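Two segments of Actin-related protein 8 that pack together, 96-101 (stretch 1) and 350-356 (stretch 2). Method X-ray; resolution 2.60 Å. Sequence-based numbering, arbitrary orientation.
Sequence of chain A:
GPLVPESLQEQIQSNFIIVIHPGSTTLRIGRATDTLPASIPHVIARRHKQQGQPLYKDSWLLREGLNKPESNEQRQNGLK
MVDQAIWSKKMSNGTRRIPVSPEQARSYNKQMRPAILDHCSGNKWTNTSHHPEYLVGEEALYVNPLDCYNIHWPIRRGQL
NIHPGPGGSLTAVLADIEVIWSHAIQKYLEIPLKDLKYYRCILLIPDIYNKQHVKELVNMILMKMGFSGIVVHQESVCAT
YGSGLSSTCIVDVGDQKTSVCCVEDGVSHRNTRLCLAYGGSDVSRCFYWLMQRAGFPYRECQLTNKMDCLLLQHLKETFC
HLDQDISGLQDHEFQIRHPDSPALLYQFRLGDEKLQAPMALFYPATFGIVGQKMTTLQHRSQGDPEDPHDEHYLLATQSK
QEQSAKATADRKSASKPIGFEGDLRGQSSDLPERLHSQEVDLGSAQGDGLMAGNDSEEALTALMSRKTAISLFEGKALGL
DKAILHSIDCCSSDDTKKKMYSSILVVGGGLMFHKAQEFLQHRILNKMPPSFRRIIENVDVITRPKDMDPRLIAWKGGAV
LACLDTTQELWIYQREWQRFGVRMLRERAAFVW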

# COMPACT_ATOMS: atom_id res chain seq x y z
N ARG A 96 -29.00 18.85 1.97
CA ARG A 96 -28.06 18.32 2.96
C ARG A 96 -28.18 16.81 3.13
O ARG A 96 -29.26 16.22 3.01
CB ARG A 96 -28.28 18.95 4.32
CG ARG A 96 -27.99 20.42 4.38
CD ARG A 96 -26.53 20.72 4.43
NE ARG A 96 -26.33 22.16 4.49
CZ ARG A 96 -25.15 22.75 4.39
NH1 ARG A 96 -24.05 22.03 4.23
NH2 ARG A 96 -25.07 24.06 4.45
N ARG A 97 -27.04 16.19 3.43
CA ARG A 97 -26.99 14.78 3.76
C ARG A 97 -27.41 14.60 5.22
O ARG A 97 -26.76 15.10 6.14
CB ARG A 97 -25.57 14.26 3.52
CG ARG A 97 -25.39 12.78 3.69
CD ARG A 97 -23.99 12.51 4.16
NE ARG A 97 -23.82 11.18 4.71
CZ ARG A 97 -23.58 10.11 3.96
NH1 ARG A 97 -23.50 10.23 2.64
NH2 ARG A 97 -23.43 8.93 4.52
N ILE A 98 -28.51 13.90 5.44
CA ILE A 98 -29.04 13.71 6.78
C ILE A 98 -28.23 12.65 7.53
O ILE A 98 -28.19 11.48 7.15
CB ILE A 98 -30.53 13.29 6.72
CG1 ILE A 98 -31.36 14.38 6.05
CG2 ILE A 98 -31.09 13.03 8.10
CD1 ILE A 98 -32.77 13.92 5.74
N PRO A 99 -27.58 13.06 8.62
CA PRO A 99 -26.79 12.09 9.38
C PRO A 99 -27.67 11.04 10.05
O PRO A 99 -28.82 11.34 10.39
CB PRO A 99 -26.09 12.96 10.43
CG PRO A 99 -27.01 14.12 10.61
CD PRO A 99 -27.60 14.38 9.24
N VAL A 100 -27.14 9.83 10.24
CA VAL A 100 -27.85 8.77 10.94
C VAL A 100 -27.07 8.38 12.18
O VAL A 100 -25.85 8.45 12.19
CB VAL A 100 -28.03 7.53 10.07
CG1 VAL A 100 -29.05 7.81 8.97
CG2 VAL A 100 -26.69 7.12 9.48
N SER A 101 -27.78 7.95 13.23
CA SER A 101 -27.13 7.70 14.51
C SER A 101 -26.43 6.34 14.65
O SER A 101 -27.01 5.30 14.34
CB SER A 101 -28.12 7.87 15.65
OG SER A 101 -27.51 7.53 16.88
N LEU A 350 -25.43 -0.47 8.80
CA LEU A 350 -24.39 0.56 8.79
C LEU A 350 -24.87 1.88 8.24
O LEU A 350 -25.65 1.93 7.27
CB LEU A 350 -23.18 0.11 7.98
CG LEU A 350 -22.13 -0.57 8.84
CD1 LEU A 350 -20.88 -0.83 8.04
CD2 LEU A 350 -21.87 0.28 10.07
N GLY A 351 -24.36 2.95 8.83
CA GLY A 351 -24.63 4.29 8.34
C GLY A 351 -23.43 5.03 7.78
O GLY A 351 -22.85 4.68 6.76
N ASP A 352 -23.05 6.08 8.49
CA ASP A 352 -22.10 7.04 7.94
C ASP A 352 -20.67 6.56 8.11
O ASP A 352 -19.76 6.95 7.37
CB ASP A 352 -22.34 8.41 8.58
CG ASP A 352 -23.76 8.92 8.35
OD1 ASP A 352 -24.29 8.78 7.22
OD2 ASP A 352 -24.35 9.46 9.31
N GLU A 353 -20.46 5.69 9.09
CA GLU A 353 -19.18 5.02 9.23
C GLU A 353 -18.59 4.60 7.86
O GLU A 353 -17.39 4.69 7.64
CB GLU A 353 -19.34 3.84 10.17
CG GLU A 353 -20.75 3.29 10.21
CD GLU A 353 -21.66 3.98 11.22
OE1 GLU A 353 -22.85 4.16 10.91
OE2 GLU A 353 -21.19 4.32 12.33
N LYS A 354 -19.44 4.17 6.93
CA LYS A 354 -18.94 3.74 5.62
C LYS A 354 -18.28 4.86 4.84
O LYS A 354 -17.46 4.59 3.96
CB LYS A 354 -20.07 3.14 4.76
CG LYS A 354 -20.63 1.84 5.30
CD LYS A 354 -21.73 1.33 4.40
CE LYS A 354 -22.97 2.19 4.52
NZ LYS A 354 -23.94 1.76 3.49
N LEU A 355 -18.64 6.10 5.16
CA LEU A 355 -18.08 7.28 4.49
C LEU A 355 -17.07 8.03 5.37
O LEU A 355 -16.08 8.53 4.88
CB LEU A 355 -19.20 8.24 4.07
CG LEU A 355 -18.78 9.60 3.50
CD1 LEU A 355 -18.10 9.47 2.13
CD2 LEU A 355 -20.02 10.45 3.39
N GLN A 356 -17.33 8.08 6.66
CA GLN A 356 -16.40 8.70 7.60
C GLN A 356 -15.00 8.11 7.51
O GLN A 356 -14.02 8.85 7.41
CB GLN A 356 -16.93 8.56 9.02
CG GLN A 356 -18.21 9.33 9.27
CD GLN A 356 -18.82 8.97 10.61
OE1 GLN A 356 -19.10 7.80 10.88
NE2 GLN A 356 -19.01 9.96 11.46
O HOH W 1 -22.99 5.65 3.92
O HOH W 2 -23.87 6.74 11.27

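The contact is organised around one carboxylate. Asp352 points its CA-to-CB bond toward stretch 1, and its two oxygens take different partners there. Asp352 OD1 receives a hydrogen bond from Arg97 NH2 at 2.8 Å, with an N-H...acceptor angle of 158°, and opposite charges make this pair a salt bridge. OD2 receives the backbone amide of Val100: Val100 N to Asp352 OD2 is 3.0 Å, and the angle of 174° is almost straight. One acid therefore reads both a side chain and the main chain three residues further on, so the carboxylate meets an extended segment, without regular secondary structure, at both a side chain and the main chain.

The arginine is equally well used. Its chi1, chi2 and chi3 are all t, so the side chain reaches out at length before chi4, at 84°, turns the guanidinium. Asp352 OD1 lies at the edge of that group, near its plane, where N-H bonds can point at it. Leu355 covers one face instead, with its CD2 3.6 Å from Arg97 NH1. The rule is a familiar one: charge at the edge, hydrocarbon over the face. Asp352 pairs the charge of this buried arginine, and both NH1 and NH2 also have hydrogen-bond partners elsewhere in the structure.

Two waters extend the polar network. Water 2 joins the backbones, accepting from Asp352 N at 3.0 Å and donating to Val100 O at 2.8 Å. Water 1 donates to Gly351 O at 3.0 Å, while its bond from Arg97 NH2, 3.4 Å long, is weak.

Within stretch 2, Asp352 is held from its own side as well. Asp352 O accepts from Leu355 N at 2.6 Å and from Gln356 N at 2.8 Å, so the turn that carries the carboxylate is bonded to the backbone of Leu355, the residue whose side chain lies over the guanidinium. Just before it, Gly351 N donates to Glu353 OE1 at 2.8 Å, a side-chain bond that helps brace the turn.

Packing completes the contact around Val100, whose CA lies 6.1 Å from Gly351 CA. The valine CG2 rests 3.7 Å from Gly351 CA, and an ideal CB on the glycine would sit only 2.5 Å from that methyl, a clash. The missing side chain is thus what lets the valine come so close. Pro99 adds a smaller touch, its CA 3.6 Å from Asp352 OD2. In all, just 280 Å² is buried, summed over both sides: a small contact that combines two direct hydrogen bonds, one of them within a salt bridge, with a close valine-glycine fit.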